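Local structure of tungsten-containing formylmethanofuran dehydrogenase 2 subunit C (Methanothermobacter wolfeii, 5T5I) at residues 153-158 with 172-177; 189-194 with 210-215. The protein is a beta-helical subunit of a tungsten-containing formylmethanofuran dehydrogenase, which probably reduces carbon dioxide with methanofuran to formylmethanofuran in methanogenesis. All coordinates share one frame; numbering follows the deposited sequence.

Contact 1: residues 153-158 with 172-177; sequences TVHGNA and IIKGDV
N157 reaches across to the neighbouring turn with its side-chain carbonyl: OD1 accepts the backbone N-H of D176 at 2.8 Å from D176 N, the donor tilted 23° from the amide plane. With CG beside its own backbone N (chi1 -56°), a chi2 of -42° turns OD1 to D176 N and brings it within 3.5 Å of G175 CA. An asparagine suits this place because its short amide can stand in for a backbone acceptor where the chain turns. Just beyond, A158 N donates to D176 O at 3.0 Å, and before the turn V154 N to I172 O and K174 N to V154 O (both 2.9 Å) make the ladder of two parallel strands. A beta carbon on G175 would point toward 153-158 and clash with G156 O and N157 OD1; the bond from G175 N to G156 O is weak. On the face of V154 and I173, CD1 of I173 packs 3.9 Å from V154 CB and also meets A158 CB, branched and small apolar groups fitting together between coils. Past the strand ends, CD of K174 lies over one face of the H155 ring, offset toward its rim and 4.0 Å from the centroid, a CH-pi contact. H155 NE2 is hydrogen-bonded to E127. The chemistry is that of a parallel beta-helix: apolar stacking between coils, and at the turn side-chain oxygens of D131, N157 and D176 accepting N157 N, D176 N and N195 N, each one coil further on.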
ATOM      1  N   THR C 153     -38.998  21.067   9.855  1.00 25.17           N
ATOM      2  CA  THR C 153     -38.721  19.743  10.424  1.00 25.05           C
ATOM      3  C   THR C 153     -39.064  18.682   9.370  1.00 27.98           C
ATOM      4  O   THR C 153     -40.183  18.666   8.867  1.00 28.17           O
ATOM      5  CB  THR C 153     -39.501  19.493  11.721  1.00 30.55           C
ATOM      6  OG1 THR C 153     -39.275  20.574  12.620  1.00 34.84           O
ATOM      7  CG2 THR C 153     -39.083  18.183  12.404  1.00 32.17           C
ATOM      8  N   VAL C 154     -38.103  17.828   9.026  1.00 24.82           N
ATOM      9  CA  VAL C 154     -38.277  16.710   8.081  1.00 23.83           C
ATOM     10  C   VAL C 154     -38.085  15.440   8.913  1.00 28.27           C
ATOM     11  O   VAL C 154     -36.996  15.246   9.455  1.00 27.62           O
ATOM     12  CB  VAL C 154     -37.262  16.789   6.908  1.00 26.39           C
ATOM     13  CG1 VAL C 154     -37.381  15.575   5.979  1.00 26.04           C
ATOM     14  CG2 VAL C 154     -37.437  18.076   6.115  1.00 25.75           C
ATOM     15  N   HIS C 155     -39.116  14.585   9.022  1.00 26.93           N
ATOM     16  CA  HIS C 155     -39.040  13.360   9.838  1.00 28.13           C
ATOM     17  C   HIS C 155     -38.260  12.234   9.157  1.00 33.07           C
ATOM     18  O   HIS C 155     -37.691  11.400   9.851  1.00 32.66           O
ATOM     19  CB  HIS C 155     -40.426  12.888  10.281  1.00 29.66           C
ATOM     20  CG  HIS C 155     -41.068  13.804  11.274  1.00 33.78           C
ATOM     21  ND1 HIS C 155     -41.425  13.362  12.524  1.00 36.19           N
ATOM     22  CD2 HIS C 155     -41.341  15.129  11.190  1.00 35.19           C
ATOM     23  CE1 HIS C 155     -41.956  14.402  13.143  1.00 35.61           C
ATOM     24  NE2 HIS C 155     -41.896  15.493  12.389  1.00 35.28           N
ATOM     25  N   GLY C 156     -38.218  12.244   7.823  1.00 30.34           N
ATOM     26  CA  GLY C 156     -37.461  11.273   7.042  1.00 30.07           C
ATOM     27  C   GLY C 156     -36.089  11.817   6.686  1.00 30.01           C
ATOM     28  O   GLY C 156     -35.496  12.583   7.451  1.00 27.47           O
ATOM     29  N   ASN C 157     -35.606  11.466   5.499  1.00 27.09           N
ATOM     30  CA  ASN C 157     -34.314  11.914   4.960  1.00 26.03           C
ATOM     31  C   ASN C 157     -34.457  13.125   4.055  1.00 29.38           C
ATOM     32  O   ASN C 157     -35.550  13.418   3.572  1.00 29.37           O
ATOM     33  CB  ASN C 157     -33.671  10.783   4.141  1.00 26.06           C
ATOM     34  CG  ASN C 157     -33.501   9.507   4.927  1.00 43.00           C
ATOM     35  OD1 ASN C 157     -33.099   9.522   6.097  1.00 26.43           O
ATOM     36  ND2 ASN C 157     -33.830   8.377   4.332  1.00 34.54           N
ATOM     37  N   ALA C 158     -33.333  13.822   3.804  1.00 25.64           N
ATOM     38  CA  ALA C 158     -33.254  14.931   2.843  1.00 23.90           C
ATOM     39  C   ALA C 158     -31.988  14.742   2.003  1.00 26.67           C
ATOM     40  O   ALA C 158     -31.169  13.874   2.321  1.00 25.43           O
ATOM     41  CB  ALA C 158     -33.275  16.286   3.532  1.00 24.35           C
ATOM     42  N   ILE C 172     -34.389  21.009  11.111  1.00 23.31           N
ATOM     43  CA  ILE C 172     -34.163  19.741  11.803  1.00 23.40           C
ATOM     44  C   ILE C 172     -34.446  18.595  10.821  1.00 27.37           C
ATOM     45  O   ILE C 172     -35.555  18.514  10.292  1.00 26.95           O
ATOM     46  CB  ILE C 172     -35.027  19.618  13.088  1.00 26.67           C
ATOM     47  CG1 ILE C 172     -34.671  20.734  14.102  1.00 28.63           C
ATOM     48  CG2 ILE C 172     -34.853  18.227  13.728  1.00 27.01           C
ATOM     49  CD1 ILE C 172     -35.646  20.886  15.248  1.00 39.02           C
ATOM     50  N   ILE C 173     -33.454  17.732  10.565  1.00 23.78           N
ATOM     51  CA  ILE C 173     -33.628  16.525   9.738  1.00 23.38           C
ATOM     52  C   ILE C 173     -33.524  15.360  10.712  1.00 26.93           C
ATOM     53  O   ILE C 173     -32.459  15.157  11.306  1.00 26.41           O
ATOM     54  CB  ILE C 173     -32.570  16.394   8.596  1.00 24.83           C
ATOM     55  CG1 ILE C 173     -32.413  17.692   7.787  1.00 24.60           C
ATOM     56  CG2 ILE C 173     -32.895  15.199   7.667  1.00 24.27           C
ATOM     57  CD1 ILE C 173     -33.662  18.246   7.116  1.00 22.11           C
ATOM     58  N   LYS C 174     -34.606  14.611  10.904  1.00 24.18           N
ATOM     59  CA  LYS C 174     -34.592  13.480  11.838  1.00 24.36           C
ATOM     60  C   LYS C 174     -33.890  12.236  11.245  1.00 29.67           C
ATOM     61  O   LYS C 174     -33.382  11.411  11.994  1.00 28.36           O
ATOM     62  CB  LYS C 174     -35.990  13.176  12.351  1.00 25.72           C
ATOM     63  CG  LYS C 174     -36.603  14.367  13.101  1.00 37.22           C
ATOM     64  CD  LYS C 174     -37.949  14.016  13.800  1.00 49.14           C
ATOM     65  CE  LYS C 174     -38.218  14.562  15.197  1.00 69.37           C
ATOM     66  NZ  LYS C 174     -37.316  15.663  15.664  1.00 78.36           N
ATOM     67  N   GLY C 175     -33.840  12.139   9.916  1.00 28.13           N
ATOM     68  CA  GLY C 175     -33.132  11.082   9.208  1.00 27.99           C
ATOM     69  C   GLY C 175     -31.738  11.508   8.765  1.00 29.48           C
ATOM     70  O   GLY C 175     -31.071  12.319   9.421  1.00 28.06           O
ATOM     71  N   ASP C 176     -31.303  10.970   7.627  1.00 25.11           N
ATOM     72  CA  ASP C 176     -29.990  11.246   7.039  1.00 24.14           C
ATOM     73  C   ASP C 176     -30.052  12.325   5.957  1.00 27.71           C
ATOM     74  O   ASP C 176     -31.110  12.583   5.385  1.00 27.62           O
ATOM     75  CB  ASP C 176     -29.449   9.960   6.391  1.00 25.66           C
ATOM     76  CG  ASP C 176     -29.426   8.767   7.321  1.00 35.76           C
ATOM     77  OD1 ASP C 176     -29.091   8.951   8.510  1.00 36.74           O
ATOM     78  OD2 ASP C 176     -29.776   7.653   6.868  1.00 38.59           O
ATOM     79  N   VAL C 177     -28.893  12.918   5.652  1.00 24.11           N
ATOM     80  CA  VAL C 177     -28.710  13.843   4.532  1.00 22.75           C
ATOM     81  C   VAL C 177     -27.588  13.306   3.640  1.00 25.83           C
ATOM     82  O   VAL C 177     -26.773  12.481   4.077  1.00 24.96           O
ATOM     83  CB  VAL C 177     -28.473  15.330   4.901  1.00 25.82           C
ATOM     84  CG1 VAL C 177     -29.621  15.892   5.730  1.00 26.30           C
ATOM     85  CG2 VAL C 177     -27.146  15.526   5.607  1.00 26.05           C
TER

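Contact 2: residues 189-194 with 210-215; sequences LIIIEG and VVKGMM
I192 and V210 join through the backbone, I192 N donating almost straight to V210 O at 2.8 Å. The same strand pair is closed on one side by V210 N to I190 O and on the other by K212 N to I192 O (2.9 Å), so donors from the two strands take turns: V210 N, I192 N, then K212 N. G213 N has a weaker bond, bent to 124°, to G194 O; a beta carbon on G213 would collide with that oxygen, which explains why a glycine suits the turn. M214 N donates to OD1 of N195, the residue after 189-194. On the face against which strand 236-239 lies, the CD1 branch of L189 reaches V210 CG2 at 4.3 Å, and I191 CG1 lies equally far from V210 CB, the beta-branched I191 and V210 suiting the extended backbone. E193 and K212 run side by side with extended chains, yet E193 OE2 and K212 NZ stay 4.1 Å apart, beyond a salt bridge. One water closes the gap, donating to E193 OE2 at 2.9 Å and accepting from K212 NZ at 3.0 Å; E193 OE2 also has a long, weak ion pair with K174. An alanine in place of K212 would probably leave that water without its ammonium donor and E193 with less compensating charge nearby. The chemistry thus divides the contact: direct, nearly linear bonds hold the strand backbones, whereas the charged ends of E193 and K212 are joined through one bridging water.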
ATOM      1  N   LEU C 189     -29.477  27.598  12.671  1.00 25.28           N
ATOM      2  CA  LEU C 189     -29.159  26.318  13.301  1.00 23.86           C
ATOM      3  C   LEU C 189     -29.678  25.169  12.437  1.00 26.98           C
ATOM      4  O   LEU C 189     -30.840  25.173  12.044  1.00 25.21           O
ATOM      5  CB  LEU C 189     -29.765  26.262  14.730  1.00 23.36           C
ATOM      6  CG  LEU C 189     -29.745  24.914  15.455  1.00 26.78           C
ATOM      7  CD1 LEU C 189     -28.322  24.413  15.678  1.00 25.70           C
ATOM      8  CD2 LEU C 189     -30.495  25.007  16.800  1.00 30.02           C
ATOM      9  N   ILE C 190     -28.808  24.206  12.127  1.00 23.52           N
ATOM     10  CA  ILE C 190     -29.173  22.986  11.410  1.00 21.67           C
ATOM     11  C   ILE C 190     -28.852  21.818  12.344  1.00 25.26           C
ATOM     12  O   ILE C 190     -27.704  21.683  12.783  1.00 23.59           O
ATOM     13  CB  ILE C 190     -28.446  22.824  10.059  1.00 23.91           C
ATOM     14  CG1 ILE C 190     -28.839  23.960   9.088  1.00 23.43           C
ATOM     15  CG2 ILE C 190     -28.766  21.448   9.413  1.00 25.49           C
ATOM     16  CD1 ILE C 190     -27.902  24.098   7.883  1.00 23.12           C
ATOM     17  N   ILE C 191     -29.849  20.968  12.630  1.00 22.89           N
ATOM     18  CA  ILE C 191     -29.643  19.753  13.429  1.00 22.84           C
ATOM     19  C   ILE C 191     -29.935  18.544  12.519  1.00 26.00           C
ATOM     20  O   ILE C 191     -31.041  18.415  12.016  1.00 26.35           O
ATOM     21  CB  ILE C 191     -30.506  19.696  14.719  1.00 25.74           C
ATOM     22  CG1 ILE C 191     -30.182  20.881  15.663  1.00 26.75           C
ATOM     23  CG2 ILE C 191     -30.279  18.336  15.434  1.00 26.69           C
ATOM     24  CD1 ILE C 191     -31.136  21.036  16.853  1.00 32.01           C
ATOM     25  N   ILE C 192     -28.961  17.654  12.348  1.00 24.44           N
ATOM     26  CA  ILE C 192     -29.118  16.404  11.584  1.00 24.34           C
ATOM     27  C   ILE C 192     -29.034  15.256  12.608  1.00 26.58           C
ATOM     28  O   ILE C 192     -27.979  15.024  13.204  1.00 25.86           O
ATOM     29  CB  ILE C 192     -28.068  16.308  10.440  1.00 26.64           C
ATOM     30  CG1 ILE C 192     -28.261  17.478   9.420  1.00 26.86           C
ATOM     31  CG2 ILE C 192     -28.159  14.946   9.714  1.00 26.29           C
ATOM     32  CD1 ILE C 192     -27.019  17.890   8.721  1.00 33.32           C
ATOM     33  N   GLU C 193     -30.154  14.573  12.858  1.00 23.93           N
ATOM     34  CA  GLU C 193     -30.184  13.508  13.859  1.00 23.73           C
ATOM     35  C   GLU C 193     -29.555  12.209  13.345  1.00 28.52           C
ATOM     36  O   GLU C 193     -29.097  11.400  14.141  1.00 28.29           O
ATOM     37  CB  GLU C 193     -31.598  13.294  14.410  1.00 24.93           C
ATOM     38  CG  GLU C 193     -32.177  14.566  15.017  1.00 28.50           C
ATOM     39  CD  GLU C 193     -33.519  14.435  15.715  1.00 50.12           C
ATOM     40  OE1 GLU C 193     -34.156  13.363  15.604  1.00 41.28           O
ATOM     41  OE2 GLU C 193     -33.959  15.430  16.332  1.00 45.02           O
ATOM     42  N   GLY C 194     -29.520  12.047  12.027  1.00 26.16           N
ATOM     43  CA  GLY C 194     -28.908  10.911  11.367  1.00 26.59           C
ATOM     44  C   GLY C 194     -27.514  11.215  10.853  1.00 30.52           C
ATOM     45  O   GLY C 194     -26.775  12.002  11.449  1.00 29.61           O
ATOM     46  N   VAL C 210     -25.269  20.765  13.851  1.00 22.17           N
ATOM     47  CA  VAL C 210     -25.121  19.662  14.821  1.00 22.61           C
ATOM     48  C   VAL C 210     -25.415  18.348  14.090  1.00 26.19           C
ATOM     49  O   VAL C 210     -26.493  18.204  13.513  1.00 26.85           O
ATOM     50  CB  VAL C 210     -26.038  19.787  16.068  1.00 27.30           C
ATOM     51  CG1 VAL C 210     -25.829  18.602  17.029  1.00 27.76           C
ATOM     52  CG2 VAL C 210     -25.810  21.115  16.793  1.00 26.98           C
ATOM     53  N   VAL C 211     -24.460  17.403  14.117  1.00 21.89           N
ATOM     54  CA  VAL C 211     -24.635  16.062  13.530  1.00 21.38           C
ATOM     55  C   VAL C 211     -24.593  15.035  14.668  1.00 25.83           C
ATOM     56  O   VAL C 211     -23.553  14.879  15.317  1.00 24.65           O
ATOM     57  CB  VAL C 211     -23.584  15.755  12.439  1.00 24.23           C
ATOM     58  CG1 VAL C 211     -23.865  14.398  11.779  1.00 24.25           C
ATOM     59  CG2 VAL C 211     -23.541  16.873  11.387  1.00 23.53           C
ATOM     60  N   LYS C 212     -25.721  14.351  14.928  1.00 24.30           N
ATOM     61  CA  LYS C 212     -25.812  13.331  15.987  1.00 25.16           C
ATOM     62  C   LYS C 212     -25.364  11.946  15.499  1.00 29.76           C
ATOM     63  O   LYS C 212     -24.978  11.110  16.309  1.00 28.49           O
ATOM     64  CB  LYS C 212     -27.222  13.234  16.558  1.00 27.57           C
ATOM     65  CG  LYS C 212     -27.773  14.535  17.104  1.00 31.05           C
ATOM     66  CD  LYS C 212     -29.093  14.261  17.829  1.00 36.74           C
ATOM     67  CE  LYS C 212     -29.697  15.474  18.469  1.00 42.48           C
ATOM     68  NZ  LYS C 212     -31.013  15.167  19.122  1.00 43.13           N
ATOM     69  N   GLY C 213     -25.446  11.709  14.192  1.00 27.82           N
ATOM     70  CA  GLY C 213     -24.989  10.464  13.586  1.00 28.35           C
ATOM     71  C   GLY C 213     -23.560  10.595  13.088  1.00 32.51           C
ATOM     72  O   GLY C 213     -22.768  11.396  13.610  1.00 30.95           O
ATOM     73  N   MET C 214     -23.218   9.789  12.088  1.00 30.42           N
ATOM     74  CA  MET C 214     -21.874   9.738  11.525  1.00 30.15           C
ATOM     75  C   MET C 214     -21.708  10.648  10.315  1.00 31.64           C
ATOM     76  O   MET C 214     -22.526  10.595   9.398  1.00 30.98           O
ATOM     77  CB  MET C 214     -21.562   8.285  11.102  1.00 33.89           C
ATOM     78  CG  MET C 214     -20.206   8.101  10.446  1.00 39.14           C
ATOM     79  SD  MET C 214     -19.833   6.363  10.133  1.00 46.01           S
ATOM     80  CE  MET C 214     -18.109   6.461   9.828  1.00 43.56           C
ATOM     81  N   MET C 215     -20.598  11.407  10.271  1.00 26.61           N
ATOM     82  CA  MET C 215     -20.193  12.173   9.080  1.00 26.54           C
ATOM     83  C   MET C 215     -19.159  11.244   8.416  1.00 30.68           C
ATOM     84  O   MET C 215     -18.126  10.973   9.031  1.00 30.55           O
ATOM     85  CB  MET C 215     -19.532  13.521   9.424  1.00 28.60           C
ATOM     86  CG  MET C 215     -20.452  14.496  10.101  1.00 31.01           C
ATOM     87  SD  MET C 215     -19.840  16.193  10.065  1.00 32.76           S
ATOM     88  CE  MET C 215     -18.295  16.015  10.839  1.00 30.66           C
TER
HETATM   89  O   HOH W   1     -32.691  17.440  18.026  1.00 48.03           O

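Contacts 1 and 2 follow one another along the chain, and their centres lie about 9 Å apart. Strands 151-154, 170-173, 187-192 and 208-211 are consecutive neighbours on one parallel face of the beta-helix, so the two contacts are interfaces between neighbouring coils, separated by one further interface, 170-173 with 187-192. There I173 N and I173 O probably bond to I191 O and E193 N, while V177 CG2 packs on I192 CD1, carrying the apolar interior through. The stacked coils make an elongated body, and no other chain of the twelve-chain assembly touches the segments of either contact, so both belong to the internal build of this subunit.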